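PDB 6TY0: p1 from Rice yellow mottle virus, which suppresses RNA silencing in the infected plant and takes part in virus spread, this chain being its N-terminal zinc-binding part. Local coordinates for residues 44-49 against 81-86. Numbering follows the deposited sequence.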
ATOM      1  N   PRO A  44     -12.169  -7.333   5.714  1.00 40.28           N
ATOM      2  CA  PRO A  44     -13.220  -6.899   6.615  1.00 37.47           C
ATOM      3  C   PRO A  44     -14.503  -6.457   5.930  1.00 38.98           C
ATOM      4  O   PRO A  44     -14.496  -6.030   4.756  1.00 38.64           O
ATOM      5  CB  PRO A  44     -12.633  -5.675   7.285  1.00 39.03           C
ATOM      6  CG  PRO A  44     -11.674  -5.143   6.311  1.00 41.24           C
ATOM      7  CD  PRO A  44     -11.118  -6.326   5.584  1.00 40.31           C
ATOM      8  N   SER A  45     -15.560  -6.489   6.728  1.00 36.57           N
ATOM      9  CA  SER A  45     -16.890  -6.082   6.354  1.00 40.36           C
ATOM     10  C   SER A  45     -17.378  -5.073   7.401  1.00 41.45           C
ATOM     11  O   SER A  45     -17.393  -5.380   8.591  1.00 41.98           O
ATOM     12  CB  SER A  45     -17.769  -7.315   6.319  1.00 42.42           C
ATOM     13  OG  SER A  45     -19.061  -6.979   5.870  1.00 48.03           O
ATOM     14  N   LEU A  46     -17.697  -3.856   6.970  1.00 38.62           N
ATOM     15  CA  LEU A  46     -17.909  -2.719   7.864  1.00 37.10           C
ATOM     16  C   LEU A  46     -19.249  -2.045   7.599  1.00 42.57           C
ATOM     17  O   LEU A  46     -19.805  -2.157   6.490  1.00 40.33           O
ATOM     18  CB  LEU A  46     -16.862  -1.655   7.636  1.00 38.37           C
ATOM     19  CG  LEU A  46     -15.366  -2.039   7.673  1.00 40.81           C
ATOM     20  CD1 LEU A  46     -14.575  -0.849   7.217  1.00 39.42           C
ATOM     21  CD2 LEU A  46     -14.909  -2.500   9.067  1.00 39.06           C
ATOM     22  N   ARG A  47     -19.727  -1.305   8.605  1.00 38.51           N
ATOM     23  CA  ARG A  47     -20.936  -0.521   8.509  1.00 39.21           C
ATOM     24  C   ARG A  47     -20.528   0.895   8.701  1.00 38.13           C
ATOM     25  O   ARG A  47     -19.826   1.218   9.662  1.00 38.61           O
ATOM     26  CB  ARG A  47     -21.932  -0.890   9.617  1.00 42.75           C
ATOM     27  CG  ARG A  47     -22.558  -2.244   9.453  1.00 45.22           C
ATOM     28  CD  ARG A  47     -23.794  -2.157   8.587  1.00 50.17           C
ATOM     29  NE  ARG A  47     -24.234  -3.494   8.227  1.00 55.33           N
ATOM     30  CZ  ARG A  47     -25.138  -3.777   7.294  1.00 61.93           C
ATOM     31  NH1 ARG A  47     -25.745  -2.812   6.604  1.00 60.35           N
ATOM     32  NH2 ARG A  47     -25.441  -5.042   7.052  1.00 65.07           N
ATOM     33  N   ALA A  48     -20.960   1.756   7.794  1.00 35.04           N
ATOM     34  CA  ALA A  48     -20.707   3.169   7.906  1.00 35.00           C
ATOM     35  C   ALA A  48     -21.924   3.956   7.457  1.00 38.28           C
ATOM     36  O   ALA A  48     -22.886   3.388   6.919  1.00 41.97           O
ATOM     37  CB  ALA A  48     -19.513   3.545   7.046  1.00 34.99           C
ATOM     38  N   ASP A  49     -21.839   5.272   7.610  1.00 41.35           N
ATOM     39  CA  ASP A  49     -22.974   6.156   7.338  1.00 44.41           C
ATOM     40  C   ASP A  49     -23.035   6.592   5.886  1.00 39.17           C
ATOM     41  O   ASP A  49     -22.196   7.379   5.447  1.00 38.27           O
ATOM     42  CB  ASP A  49     -22.885   7.426   8.176  1.00 43.91           C
ATOM     43  CG  ASP A  49     -23.197   7.179   9.654  1.00 45.68           C
ATOM     44  OD1 ASP A  49     -24.044   6.307   9.996  1.00 48.05           O
ATOM     45  OD2 ASP A  49     -22.548   7.874  10.458  1.00 51.77           O
ATOM     46  N   THR A  81     -19.266   7.726   5.101  1.00 37.94           N
ATOM     47  CA  THR A  81     -18.562   8.590   6.005  1.00 43.02           C
ATOM     48  C   THR A  81     -18.533   7.958   7.417  1.00 35.59           C
ATOM     49  O   THR A  81     -19.256   6.984   7.694  1.00 36.07           O
ATOM     50  CB  THR A  81     -19.194  10.003   5.884  1.00 47.47           C
ATOM     51  OG1 THR A  81     -18.209  10.979   6.208  1.00 56.33           O
ATOM     52  CG2 THR A  81     -20.443  10.160   6.759  1.00 48.47           C
ATOM     53  N   ASN A  82     -17.684   8.478   8.316  1.00 38.81           N
ATOM     54  CA  ASN A  82     -17.504   7.834   9.648  1.00 37.66           C
ATOM     55  C   ASN A  82     -17.200   6.359   9.533  1.00 35.38           C
ATOM     56  O   ASN A  82     -17.792   5.527  10.227  1.00 35.00           O
ATOM     57  CB  ASN A  82     -18.735   7.973  10.527  1.00 40.86           C
ATOM     58  CG  ASN A  82     -19.151   9.409  10.699  1.00 49.32           C
ATOM     59  OD1 ASN A  82     -18.307  10.300  10.850  1.00 55.05           O
ATOM     60  ND2 ASN A  82     -20.467   9.660  10.627  1.00 48.30           N
ATOM     61  N   ILE A  83     -16.289   6.024   8.627  1.00 35.92           N
ATOM     62  CA  ILE A  83     -16.006   4.634   8.374  1.00 36.43           C
ATOM     63  C   ILE A  83     -15.137   4.118   9.554  1.00 36.23           C
ATOM     64  O   ILE A  83     -14.108   4.702   9.856  1.00 37.40           O
ATOM     65  CB  ILE A  83     -15.281   4.465   7.025  1.00 37.40           C
ATOM     66  CG1 ILE A  83     -16.132   5.079   5.868  1.00 39.14           C
ATOM     67  CG2 ILE A  83     -15.044   2.979   6.759  1.00 36.42           C
ATOM     68  CD1 ILE A  83     -15.417   5.137   4.516  1.00 36.67           C
ATOM     69  N   PRO A  84     -15.546   3.035  10.209  1.00 35.81           N
ATOM     70  CA  PRO A  84     -14.712   2.597  11.337  1.00 38.96           C
ATOM     71  C   PRO A  84     -13.244   2.303  10.880  1.00 40.36           C
ATOM     72  O   PRO A  84     -13.037   1.690   9.835  1.00 39.90           O
ATOM     73  CB  PRO A  84     -15.392   1.320  11.837  1.00 38.23           C
ATOM     74  CG  PRO A  84     -16.792   1.346  11.263  1.00 41.60           C
ATOM     75  CD  PRO A  84     -16.699   2.138   9.983  1.00 40.95           C
ATOM     76  N   PRO A  85     -12.252   2.779  11.650  1.00 41.28           N
ATOM     77  CA  PRO A  85     -10.836   2.425  11.443  1.00 37.68           C
ATOM     78  C   PRO A  85     -10.660   0.923  11.515  1.00 32.31           C
ATOM     79  O   PRO A  85     -11.295   0.281  12.314  1.00 34.23           O
ATOM     80  CB  PRO A  85     -10.129   3.064  12.643  1.00 43.52           C
ATOM     81  CG  PRO A  85     -11.117   4.006  13.256  1.00 47.19           C
ATOM     82  CD  PRO A  85     -12.471   3.462  12.944  1.00 41.78           C
ATOM     83  N   VAL A  86      -9.868   0.333  10.630  1.00 30.83           N
ATOM     84  CA  VAL A  86      -9.604  -1.111  10.664  1.00 31.43           C
ATOM     85  C   VAL A  86      -8.210  -1.297  11.232  1.00 31.24           C
ATOM     86  O   VAL A  86      -7.265  -0.634  10.798  1.00 31.49           O
ATOM     87  CB  VAL A  86      -9.642  -1.729   9.263  1.00 34.82           C
ATOM     88  CG1 VAL A  86      -9.367  -3.248   9.324  1.00 34.17           C
ATOM     89  CG2 VAL A  86     -10.982  -1.413   8.604  1.00 34.65           C
TER
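The edge of a mixed beta sheet, where strand 45-51 pairs with the short strand 80-81, illustrates how two chain segments can begin as a sheet and continue as apolar packing. Asp49 and Thr81 form an antiparallel hydrogen-bonded pair. Asp49 N reaches Thr81 O at 3.1 Å, within the carbonyl plane, whereas Thr81 N meets Asp49 O at 3.0 Å from above the plane of the Asp49 carbonyl, off its lone pairs, a less well aligned bond (N-H...O 141°). The next residue, Asn82, takes a left-handed backbone conformation, and its side chain adds a third bond: ND2 donates nearly straight (165°) to the anti lone pair of Asp49 OD2 at 2.7 Å. The oxygen lies in the amide plane, but the carboxylate stands almost perpendicular to it. With OD1 bonded to Thr11 OG1, both carboxylate oxygens are engaged, which should fix the rotation of the group and probably favours its charged form.

Past this pair the strand ladder stops, and the extended, polyproline-like run through Ile83 and the two prolines brings side chains instead of amides to the strand. Pro84, which lacks an N-H, sets CD 3.3 Å from Arg47 O. The methyl of Ala48 rests against Ile83 CG1, while Leu46, its CG anti to the carbonyl carbon, inserts CD1 between two branches, 3.9 Å from Ile83 CG2 and equally far from Val86 CG2. Pro44 CG touches Val86 CG1 more loosely, at 4.2 Å. Ile83 also touches Val58 of strand 54-64, and Val86, the first residue of the adjoining strand 86-90, touches Val60, so the apolar row joins the sheet of strand 45-51 to that of 54-64. Away from the zinc site, this is the arrangement of a short antiparallel edge pairing that gives way to a proline-rich connection between two beta sheets.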